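Mnemiopsin 1 (PDB 5VP3) is a calcium-regulated photoprotein of the EF-hand type from a comb jelly, which probably emits light when calcium binds. Local coordinates at residues Y13-N19 with E110-R115; R35-R39 with K188-Y194; R64-N68 with T150-A154. All coordinates share one frame; numbering follows the deposited sequence. Where two conformers were deposited one is given.

Interaction 1: Y13-N19 with E110-R115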
loop_
_atom_site.group_PDB
_atom_site.type_symbol
_atom_site.label_atom_id
_atom_site.label_comp_id
_atom_site.label_asym_id
_atom_site.label_seq_id
_atom_site.Cartn_x
_atom_site.Cartn_y
_atom_site.Cartn_z
ATOM N N TYR A 13 -12.527 -12.381 4.192
ATOM C CA TYR A 13 -12.314 -12.116 5.607
ATOM C C TYR A 13 -13.564 -11.533 6.254
ATOM O O TYR A 13 -13.948 -11.932 7.356
ATOM C CB TYR A 13 -11.128 -11.173 5.778
ATOM C CG TYR A 13 -11.075 -10.607 7.138
ATOM C CD1 TYR A 13 -10.765 -11.408 8.224
ATOM C CD2 TYR A 13 -11.363 -9.281 7.359
ATOM C CE1 TYR A 13 -10.727 -10.893 9.492
ATOM C CE2 TYR A 13 -11.329 -8.748 8.628
ATOM C CZ TYR A 13 -11.009 -9.562 9.690
ATOM O OH TYR A 13 -10.960 -9.040 10.957
ATOM N N LEU A 14 -14.199 -10.568 5.599
ATOM C CA LEU A 14 -15.361 -9.936 6.191
ATOM C C LEU A 14 -16.447 -10.966 6.428
ATOM O O LEU A 14 -17.023 -11.038 7.522
ATOM C CB LEU A 14 -15.865 -8.822 5.286
ATOM C CG LEU A 14 -14.885 -7.648 5.168
ATOM C CD1 LEU A 14 -15.378 -6.727 4.100
ATOM C CD2 LEU A 14 -14.731 -6.903 6.532
ATOM N N ARG A 15 -16.710 -11.806 5.423
ATOM C CA ARG A 15 -17.767 -12.811 5.583
ATOM C C ARG A 15 -17.412 -13.822 6.677
ATOM O O ARG A 15 -18.299 -14.309 7.380
ATOM C CB ARG A 15 -18.039 -13.540 4.262
ATOM C CG ARG A 15 -18.502 -12.670 3.072
ATOM C CD ARG A 15 -19.382 -11.456 3.476
ATOM N NE ARG A 15 -19.784 -10.663 2.298
ATOM C CZ ARG A 15 -19.941 -9.333 2.270
ATOM N NH1 ARG A 15 -19.730 -8.586 3.347
ATOM N NH2 ARG A 15 -20.328 -8.738 1.152
ATOM N N SER A 16 -16.122 -14.113 6.860
ATOM C CA SER A 16 -15.703 -15.034 7.904
ATOM C C SER A 16 -16.011 -14.518 9.305
ATOM O O SER A 16 -16.122 -15.331 10.229
ATOM C CB SER A 16 -14.205 -15.327 7.781
ATOM O OG SER A 16 -13.401 -14.218 8.165
ATOM N N VAL A 17 -16.147 -13.202 9.490
ATOM C CA VAL A 17 -16.471 -12.629 10.799
ATOM C C VAL A 17 -17.873 -12.014 10.805
ATOM O O VAL A 17 -18.202 -11.212 11.690
ATOM C CB VAL A 17 -15.404 -11.606 11.249
ATOM C CG1 VAL A 17 -14.047 -12.252 11.337
ATOM C CG2 VAL A 17 -15.299 -10.414 10.298
ATOM N N GLY A 18 -18.690 -12.333 9.806
ATOM C CA GLY A 18 -20.064 -11.885 9.794
ATOM C C GLY A 18 -20.256 -10.441 9.423
ATOM O O GLY A 18 -21.305 -9.879 9.731
ATOM N N ASN A 19 -19.288 -9.812 8.758
ATOM C CA ASN A 19 -19.412 -8.403 8.404
ATOM C C ASN A 19 -20.206 -8.338 7.105
ATOM O O ASN A 19 -19.859 -9.016 6.136
ATOM C CB ASN A 19 -18.026 -7.764 8.296
ATOM C CG ASN A 19 -18.068 -6.344 7.804
ATOM O OD1 ASN A 19 -18.551 -6.085 6.728
ATOM N ND2 ASN A 19 -17.543 -5.415 8.596
ATOM N N GLU A 110 -12.666 -1.486 4.407
ATOM C CA GLU A 110 -13.565 -2.016 5.427
ATOM C C GLU A 110 -12.900 -3.134 6.220
ATOM O O GLU A 110 -13.056 -3.208 7.442
ATOM C CB GLU A 110 -14.853 -2.515 4.786
ATOM C CG GLU A 110 -15.828 -3.136 5.759
ATOM C CD GLU A 110 -16.433 -2.171 6.767
ATOM O OE1 GLU A 110 -16.441 -0.955 6.512
ATOM O OE2 GLU A 110 -16.925 -2.646 7.825
ATOM N N ALA A 111 -12.157 -4.019 5.543
ATOM C CA ALA A 111 -11.480 -5.106 6.246
ATOM C C ALA A 111 -10.426 -4.579 7.225
ATOM O O ALA A 111 -10.279 -5.111 8.324
ATOM C CB ALA A 111 -10.864 -6.068 5.235
ATOM N N GLU A 112 -9.698 -3.515 6.865
ATOM C CA GLU A 112 -8.802 -2.902 7.838
ATOM C C GLU A 112 -9.577 -2.326 9.021
ATOM O O GLU A 112 -9.120 -2.405 10.160
ATOM C CB GLU A 112 -7.936 -1.809 7.180
ATOM C CG GLU A 112 -6.834 -2.346 6.278
ATOM C CD GLU A 112 -5.598 -2.777 7.031
ATOM O OE1 GLU A 112 -4.820 -1.921 7.531
ATOM O OE2 GLU A 112 -5.385 -4.001 7.110
ATOM N N ARG A 113 -10.725 -1.696 8.774
ATOM C CA ARG A 113 -11.527 -1.204 9.900
ATOM C C ARG A 113 -12.000 -2.345 10.808
ATOM O O ARG A 113 -12.058 -2.194 12.037
ATOM C CB ARG A 113 -12.727 -0.400 9.382
ATOM C CG ARG A 113 -12.307 1.004 8.831
ATOM C CD ARG A 113 -13.508 1.869 8.459
ATOM N NE ARG A 113 -14.350 1.280 7.405
ATOM C CZ ARG A 113 -14.317 1.623 6.111
ATOM N NH1 ARG A 113 -13.484 2.561 5.659
ATOM N NH2 ARG A 113 -15.137 1.031 5.252
ATOM N N GLU A 114 -12.348 -3.494 10.222
ATOM C CA GLU A 114 -12.820 -4.647 11.000
ATOM C C GLU A 114 -11.683 -5.191 11.851
ATOM O O GLU A 114 -11.840 -5.431 13.049
ATOM C CB GLU A 114 -13.358 -5.704 10.023
ATOM C CG GLU A 114 -13.990 -6.956 10.624
ATOM C CD GLU A 114 -15.219 -6.649 11.473
ATOM O OE1 GLU A 114 -15.943 -5.694 11.142
ATOM O OE2 GLU A 114 -15.456 -7.354 12.473
ATOM N N ARG A 115 -10.528 -5.295 11.257
ATOM C CA ARG A 115 -9.334 -5.648 11.961
ATOM C C ARG A 115 -9.040 -4.713 13.117
ATOM O O ARG A 115 -8.716 -5.153 14.150
ATOM C CB ARG A 115 -8.153 -5.683 11.034
ATOM C CG ARG A 115 -7.927 -6.955 10.268
ATOM C CD ARG A 115 -6.789 -6.818 9.271
ATOM N NE ARG A 115 -7.144 -7.582 8.146
ATOM C CZ ARG A 115 -7.343 -7.138 6.949
ATOM N NH1 ARG A 115 -7.118 -5.930 6.619
ATOM N NH2 ARG A 115 -7.737 -7.989 6.081
HETATM O O HOH W 1 -18.328 -8.703 12.113
#

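Interaction 2: R35-R39 with K188-Y194. With CD (cadmium ion), chain E.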
loop_
_atom_site.group_PDB
_atom_site.type_symbol
_atom_site.label_atom_id
_atom_site.label_comp_id
_atom_site.label_asym_id
_atom_site.label_seq_id
_atom_site.Cartn_x
_atom_site.Cartn_y
_atom_site.Cartn_z
ATOM N N ARG A 35 -7.428 9.224 -8.401
ATOM C CA ARG A 35 -6.184 8.677 -7.867
ATOM C C ARG A 35 -6.138 7.165 -8.004
ATOM O O ARG A 35 -5.107 6.611 -8.407
ATOM C CB ARG A 35 -6.017 9.107 -6.406
ATOM C CG ARG A 35 -5.139 8.200 -5.548
ATOM C CD ARG A 35 -5.156 8.677 -4.092
ATOM N NE ARG A 35 -4.917 7.603 -3.128
ATOM C CZ ARG A 35 -4.904 7.787 -1.810
ATOM N NH1 ARG A 35 -5.134 9.001 -1.300
ATOM N NH2 ARG A 35 -4.657 6.765 -0.997
ATOM N N LEU A 36 -7.241 6.468 -7.730
ATOM C CA LEU A 36 -7.174 5.012 -7.821
ATOM C C LEU A 36 -6.872 4.573 -9.244
ATOM O O LEU A 36 -5.946 3.786 -9.479
ATOM C CB LEU A 36 -8.469 4.378 -7.305
ATOM C CG LEU A 36 -8.584 4.365 -5.779
ATOM C CD1 LEU A 36 -9.996 4.080 -5.383
ATOM C CD2 LEU A 36 -7.635 3.363 -5.088
ATOM N N TYR A 37 -7.597 5.126 -10.224
ATOM C CA TYR A 37 -7.376 4.672 -11.602
ATOM C C TYR A 37 -5.974 5.032 -12.096
ATOM O O TYR A 37 -5.337 4.260 -12.851
ATOM C CB TYR A 37 -8.459 5.251 -12.515
ATOM C CG TYR A 37 -9.751 4.469 -12.401
ATOM C CD1 TYR A 37 -9.769 3.113 -12.668
ATOM C CD2 TYR A 37 -10.943 5.076 -12.018
ATOM C CE1 TYR A 37 -10.928 2.375 -12.549
ATOM C CE2 TYR A 37 -12.112 4.340 -11.891
ATOM C CZ TYR A 37 -12.097 2.977 -12.163
ATOM O OH TYR A 37 -13.239 2.183 -12.054
ATOM N N LYS A 38 -5.457 6.174 -11.654
ATOM C CA LYS A 38 -4.090 6.547 -12.007
ATOM C C LYS A 38 -3.084 5.575 -11.394
ATOM O O LYS A 38 -2.079 5.227 -12.021
ATOM C CB LYS A 38 -3.827 7.984 -11.553
ATOM C CG LYS A 38 -2.403 8.416 -11.694
ATOM C CD LYS A 38 -2.264 9.931 -11.565
ATOM C CE LYS A 38 -0.835 10.365 -11.940
ATOM N NZ LYS A 38 -0.677 11.835 -11.938
ATOM N N ARG A 39 -3.336 5.129 -10.167
ATOM C CA ARG A 39 -2.463 4.123 -9.570
ATOM C C ARG A 39 -2.550 2.818 -10.331
ATOM O O ARG A 39 -1.523 2.185 -10.613
ATOM C CB ARG A 39 -2.817 3.885 -8.109
ATOM C CG ARG A 39 -2.159 4.810 -7.162
ATOM C CD ARG A 39 -1.023 4.132 -6.406
ATOM N NE ARG A 39 -0.437 5.169 -5.579
ATOM C CZ ARG A 39 -1.004 5.656 -4.479
ATOM N NH1 ARG A 39 -2.149 5.165 -4.025
ATOM N NH2 ARG A 39 -0.412 6.630 -3.818
ATOM N N LYS A 188 -2.062 7.185 4.262
ATOM C CA LYS A 188 -2.477 8.139 3.239
ATOM C C LYS A 188 -2.056 7.678 1.847
ATOM O O LYS A 188 -2.856 7.696 0.905
ATOM C CB LYS A 188 -1.883 9.524 3.524
ATOM C CG LYS A 188 -2.353 10.166 4.831
ATOM C CD LYS A 188 -3.827 10.422 4.829
ATOM C CE LYS A 188 -4.284 11.084 6.130
ATOM N NZ LYS A 188 -5.670 10.667 6.499
ATOM N N PHE A 189 -0.790 7.285 1.690
ATOM C CA PHE A 189 -0.269 6.986 0.361
ATOM C C PHE A 189 -1.016 5.803 -0.256
ATOM O O PHE A 189 -1.274 5.786 -1.461
ATOM C CB PHE A 189 1.257 6.739 0.457
ATOM C CG PHE A 189 2.003 6.721 -0.889
ATOM C CD1 PHE A 189 2.403 7.913 -1.511
ATOM C CD2 PHE A 189 2.345 5.505 -1.510
ATOM C CE1 PHE A 189 3.102 7.898 -2.755
ATOM C CE2 PHE A 189 3.045 5.484 -2.742
ATOM C CZ PHE A 189 3.426 6.686 -3.356
ATOM N N TRP A 190 -1.394 4.833 0.546
ATOM C CA TRP A 190 -1.923 3.592 0.079
ATOM C C TRP A 190 -3.414 3.323 0.372
ATOM O O TRP A 190 -3.876 2.253 0.116
ATOM C CB TRP A 190 -1.128 2.459 0.684
ATOM C CG TRP A 190 0.315 2.408 0.455
ATOM C CD1 TRP A 190 1.280 2.660 1.335
ATOM C CD2 TRP A 190 0.961 1.985 -0.719
ATOM N NE1 TRP A 190 2.484 2.472 0.784
ATOM C CE2 TRP A 190 2.312 2.045 -0.491
ATOM C CE3 TRP A 190 0.515 1.575 -1.952
ATOM C CZ2 TRP A 190 3.224 1.721 -1.440
ATOM C CZ3 TRP A 190 1.402 1.249 -2.873
ATOM C CH2 TRP A 190 2.752 1.320 -2.625
ATOM N N MET A 191 -4.151 4.277 0.898
ATOM C CA MET A 191 -5.540 4.046 1.245
ATOM C C MET A 191 -6.430 5.261 1.424
ATOM O O MET A 191 -7.407 5.386 0.772
ATOM C CB MET A 191 -5.653 3.154 2.471
ATOM C CG MET A 191 -7.084 2.858 2.834
ATOM S SD MET A 191 -7.349 1.742 4.209
ATOM C CE MET A 191 -7.021 2.806 5.577
ATOM N N GLU A 192 -6.088 6.132 2.332
ATOM C CA GLU A 192 -6.986 7.158 2.752
ATOM C C GLU A 192 -6.890 8.358 1.861
ATOM O O GLU A 192 -5.903 8.580 1.228
ATOM C CB GLU A 192 -6.674 7.573 4.160
ATOM C CG GLU A 192 -6.996 6.542 5.181
ATOM C CD GLU A 192 -6.578 6.957 6.561
ATOM O OE1 GLU A 192 -6.335 8.128 6.783
ATOM O OE2 GLU A 192 -6.488 6.100 7.401
ATOM N N PRO A 193 -7.927 9.167 1.895
ATOM C CA PRO A 193 -7.874 10.426 1.175
ATOM C C PRO A 193 -6.813 11.349 1.733
ATOM O O PRO A 193 -6.591 11.395 2.907
ATOM C CB PRO A 193 -9.263 11.000 1.378
ATOM C CG PRO A 193 -10.109 9.845 1.647
ATOM C CD PRO A 193 -9.285 8.799 2.278
ATOM N N TYR A 194 -6.142 12.067 0.869
ATOM C CA TYR A 194 -5.274 13.125 1.300
ATOM C C TYR A 194 -6.057 14.214 1.987
ATOM O O TYR A 194 -7.112 14.595 1.552
ATOM C CB TYR A 194 -4.508 13.704 0.144
ATOM C CG TYR A 194 -3.547 12.721 -0.382
ATOM C CD1 TYR A 194 -2.406 12.434 0.293
ATOM C CD2 TYR A 194 -3.800 12.049 -1.524
ATOM C CE1 TYR A 194 -1.526 11.503 -0.170
ATOM C CE2 TYR A 194 -2.925 11.126 -1.998
ATOM C CZ TYR A 194 -1.792 10.853 -1.307
ATOM O OH TYR A 194 -0.921 9.938 -1.782
HETATM CD CD CD E . -6.698 7.902 9.368
HETATM O O HOH W 2 -6.673 10.544 9.654
HETATM O O HOH W 3 -9.186 7.641 8.605
#

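Interaction 3: R64-N68 with T150-A154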
loop_
_atom_site.group_PDB
_atom_site.type_symbol
_atom_site.label_atom_id
_atom_site.label_comp_id
_atom_site.label_asym_id
_atom_site.label_seq_id
_atom_site.Cartn_x
_atom_site.Cartn_y
_atom_site.Cartn_z
ATOM N N ARG A 64 14.696 -1.932 -3.594
ATOM C CA ARG A 64 15.856 -2.749 -3.228
ATOM C C ARG A 64 17.112 -2.306 -3.967
ATOM O O ARG A 64 18.203 -2.259 -3.384
ATOM C CB ARG A 64 15.547 -4.222 -3.540
ATOM C CG ARG A 64 16.680 -5.191 -3.323
ATOM C CD ARG A 64 16.289 -6.608 -3.708
ATOM N NE ARG A 64 16.256 -6.810 -5.147
ATOM C CZ ARG A 64 17.327 -7.060 -5.901
ATOM N NH1 ARG A 64 18.525 -7.170 -5.360
ATOM N NH2 ARG A 64 17.187 -7.204 -7.212
ATOM N N GLN A 65 16.974 -1.961 -5.250
ATOM C CA GLN A 65 18.145 -1.605 -6.041
ATOM C C GLN A 65 18.801 -0.339 -5.534
ATOM O O GLN A 65 20.020 -0.201 -5.636
ATOM C CB GLN A 65 17.754 -1.409 -7.492
ATOM C CG GLN A 65 17.247 -2.677 -8.197
ATOM C CD GLN A 65 16.754 -2.403 -9.609
ATOM O OE1 GLN A 65 17.390 -1.645 -10.355
ATOM N NE2 GLN A 65 15.602 -3.011 -9.989
ATOM N N LEU A 66 18.012 0.591 -4.987
ATOM C CA LEU A 66 18.491 1.920 -4.634
ATOM C C LEU A 66 19.069 2.004 -3.238
ATOM O O LEU A 66 19.547 3.061 -2.857
ATOM C CB LEU A 66 17.375 2.931 -4.740
ATOM C CG LEU A 66 16.945 3.183 -6.169
ATOM C CD1 LEU A 66 15.648 3.862 -6.135
ATOM C CD2 LEU A 66 17.936 4.041 -6.896
ATOM N N VAL A 67 19.023 0.936 -2.459
ATOM C CA VAL A 67 19.554 0.938 -1.113
ATOM C C VAL A 67 20.410 -0.306 -0.988
ATOM O O VAL A 67 20.547 -1.065 -1.941
ATOM C CB VAL A 67 18.447 0.961 -0.035
ATOM C CG1 VAL A 67 17.521 2.168 -0.233
ATOM C CG2 VAL A 67 17.636 -0.327 -0.047
ATOM N N ASN A 68 20.960 -0.530 0.203
ATOM C CA ASN A 68 21.721 -1.750 0.478
ATOM C C ASN A 68 21.143 -2.370 1.746
ATOM O O ASN A 68 21.736 -2.343 2.830
ATOM C CB ASN A 68 23.211 -1.458 0.571
ATOM C CG ASN A 68 23.825 -1.220 -0.795
ATOM O OD1 ASN A 68 23.837 -2.118 -1.645
ATOM N ND2 ASN A 68 24.316 -0.013 -1.025
ATOM N N THR A 150 14.458 8.608 -1.748
ATOM C CA THR A 150 14.793 7.395 -2.470
ATOM C C THR A 150 13.544 6.603 -2.771
ATOM O O THR A 150 13.365 6.126 -3.894
ATOM C CB THR A 150 15.786 6.593 -1.665
ATOM O OG1 THR A 150 16.943 7.421 -1.482
ATOM C CG2 THR A 150 16.158 5.319 -2.388
ATOM N N MET A 151 12.631 6.506 -1.798
ATOM C CA MET A 151 11.386 5.794 -2.043
ATOM C C MET A 151 10.573 6.454 -3.143
ATOM O O MET A 151 9.877 5.773 -3.915
ATOM C CB MET A 151 10.546 5.714 -0.770
ATOM C CG MET A 151 9.365 4.763 -0.949
ATOM S SD MET A 151 8.148 4.696 0.391
ATOM C CE MET A 151 7.113 6.070 0.000
ATOM N N MET A 152 10.571 7.784 -3.179
ATOM C CA MET A 152 9.860 8.481 -4.240
ATOM C C MET A 152 10.462 8.142 -5.599
ATOM O O MET A 152 9.744 7.871 -6.565
ATOM C CB MET A 152 9.918 9.987 -4.003
ATOM C CG MET A 152 9.319 10.439 -2.673
ATOM S SD MET A 152 7.624 9.859 -2.630
ATOM C CE MET A 152 7.106 10.186 -0.951
ATOM N N LYS A 153 11.785 8.132 -5.676
ATOM C CA LYS A 153 12.457 7.831 -6.928
ATOM C C LYS A 153 12.112 6.428 -7.405
ATOM O O LYS A 153 11.792 6.222 -8.576
ATOM C CB LYS A 153 13.959 7.989 -6.725
ATOM C CG LYS A 153 14.838 7.471 -7.835
ATOM C CD LYS A 153 16.269 7.960 -7.611
ATOM C CE LYS A 153 17.250 7.290 -8.562
ATOM N NZ LYS A 153 18.626 7.845 -8.402
ATOM N N ALA A 154 12.154 5.448 -6.497
ATOM C CA ALA A 154 11.783 4.085 -6.854
ATOM C C ALA A 154 10.355 4.009 -7.357
ATOM O O ALA A 154 10.033 3.146 -8.183
ATOM C CB ALA A 154 11.945 3.162 -5.649
#

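Interaction 1: Y13-N19 with E110-R115
Glu110 of helix 101-117 meets Asn19 just beyond a Schellman motif, the turn with Gly18 as its C-prime residue that ends helix 9-16. Glu110 OE2 accepts from Asn19 ND2 at 2.9 Å through the anti lone pair, the one pointing away from OE1. OE1 is held side-on by Arg113, through NE and NH2, which restrains the turn of the carboxylate. Ala111 follows and packs against the other helix. Its CA lies 3.7 Å from Leu14 CD2, and its CB touches Tyr13 CD2 at 3.9 Å. Glu114 is one helical turn on from Glu110. Its OE1 takes the other hydrogen of Asn19 ND2 at 3.0 Å, from above the carboxylate plane, so one amide nitrogen joins two glutamates. CG of Glu114 stands anti to the backbone N (chi1 -176°), and there it touches both Tyr13 OH and Val17 CG2. The polar end has a further partner in Arg118, which forms a salt bridge with Glu114 OE2. A water also links Glu114 OE2 to Val17 O. Arg115 closes the contact. Its CG rests on Tyr13 OH at 3.7 Å. Its guanidinium makes an off-centre cation-pi contact, with CZ 5.0 Å from the Tyr13 ring centroid and the planes 27° apart.

Interaction 2: R35-R39 with K188-Y194
Arg35 and Arg39 reach from helix 30-43 to the backbone carbonyls of Lys188, Phe189 and Glu192, at and just beyond the C-terminal end of helix 179-190. The first is the helix entering the first EF-hand loop, and the second is the helix leaving the last one. Hydrogen bonds come first. Arg35 NH1 donates to Glu192 O at 2.7 Å (N-H...O angle 142°), and NH2 makes weak bonds to Glu192 O and to Lys188 O. The side chain reaches these carbonyls because it is extended from CG to NE, with CG anti to the backbone N (chi1 155°). Arg39 NH1 and NH2 both make weak bonds to Phe189 O, the latter at 2.6 Å. Two positive charges thus gather at Lys188 O and Phe189 O, where they probably suit the partial negative charge of the helix end. With an alanine at Arg35, Glu192 O and Lys188 O would probably lose these donors, and the segment after the helix would be freer to move.

Aromatic contacts come second. Arg39 makes a cation-pi contact with Phe189, its CZ 4.5 Å from the ring centroid and 15° off the ring normal. NH2 sits over the ring centre. Phe189 in turn lays CD2 over the face of the Trp190 ring. Tyr194 lies across Arg35 at about a right angle, but it is poorly ordered.

Metal binding comes last. Glu192 holds a cadmium ion with both carboxylate oxygens, OE1 at 2.6 Å, and two waters also bind the metal. Lys188 NZ forms a salt bridge with OE1 of Glu192 at 2.6 Å, nearly in line with the C-O bond.

Interaction 3: R64-N68 with T150-A154
Leu66 is the side chain that carries this contact, and it meets three residues of helix 145-154. Its CB lies 3.6 Å from Thr150 CG2. Its two methyls then part company. CD1 turns to Ala154 CB at 3.8 Å, while CD2 rests on Lys153 CE at 3.7 Å, along the hydrocarbon part of the lysine. Val67 adds a looser touch, with CG1 4.1 Å from Thr150 CG2. No hydrogen bond crosses between the segments, so the contact is apolar.

The torsions help explain how the methyls arrive. CG of Leu66 is anti to its own carbonyl carbon (chi1 -69°), and with chi2 at 164° this sets CD1 by Ala154 and CD2 beside Lys153. Lys153 is extended beyond CG and crosses the leucine obliquely. Thr150 turns its methyl, not its hydroxyl, to the contact. That hydroxyl is bonded to Glu146 O one turn back in its own helix, which helps hold the methyl on the side of Leu66.

Further out, Met63 of helix 53-66 touches Thr150, Met151 and Ala154, so it extends the same surface. The backbone N of Asn68 bonds to Asp137 OD1, and Val67 packs on Val134 of helix 123-135. The contact therefore joins two helices that each leave an EF-hand loop, 53-66 from the loop of Asp44 to Glu55 and 145-154 from that of Asp136 to Glu147, with helix 123-135 bordering it at Val67.

How the interactions relate
The three contacts tie distant parts of one chain into a compact helical body. Interaction 3 is nested inside the loop closed by interaction 2, and their centres are about 21 Å apart. Interaction 1 crosses both along the chain. It lies about 21 Å from interaction 2 and 34 Å from interaction 3, measured between centres, and interaction 3 is on the opposite side of the chain's centre. Interactions 1 and 2 do not touch, though Met191 of the latter packs on Ala109 of helix 101-117. Interactions 2 and 3 both involve helices flanking EF-hand loops. Cadmium occupies those loops, and the side chain of Val67 is about 10 Å from one such ion. The cadmium on Glu192 is separate from the loop sites.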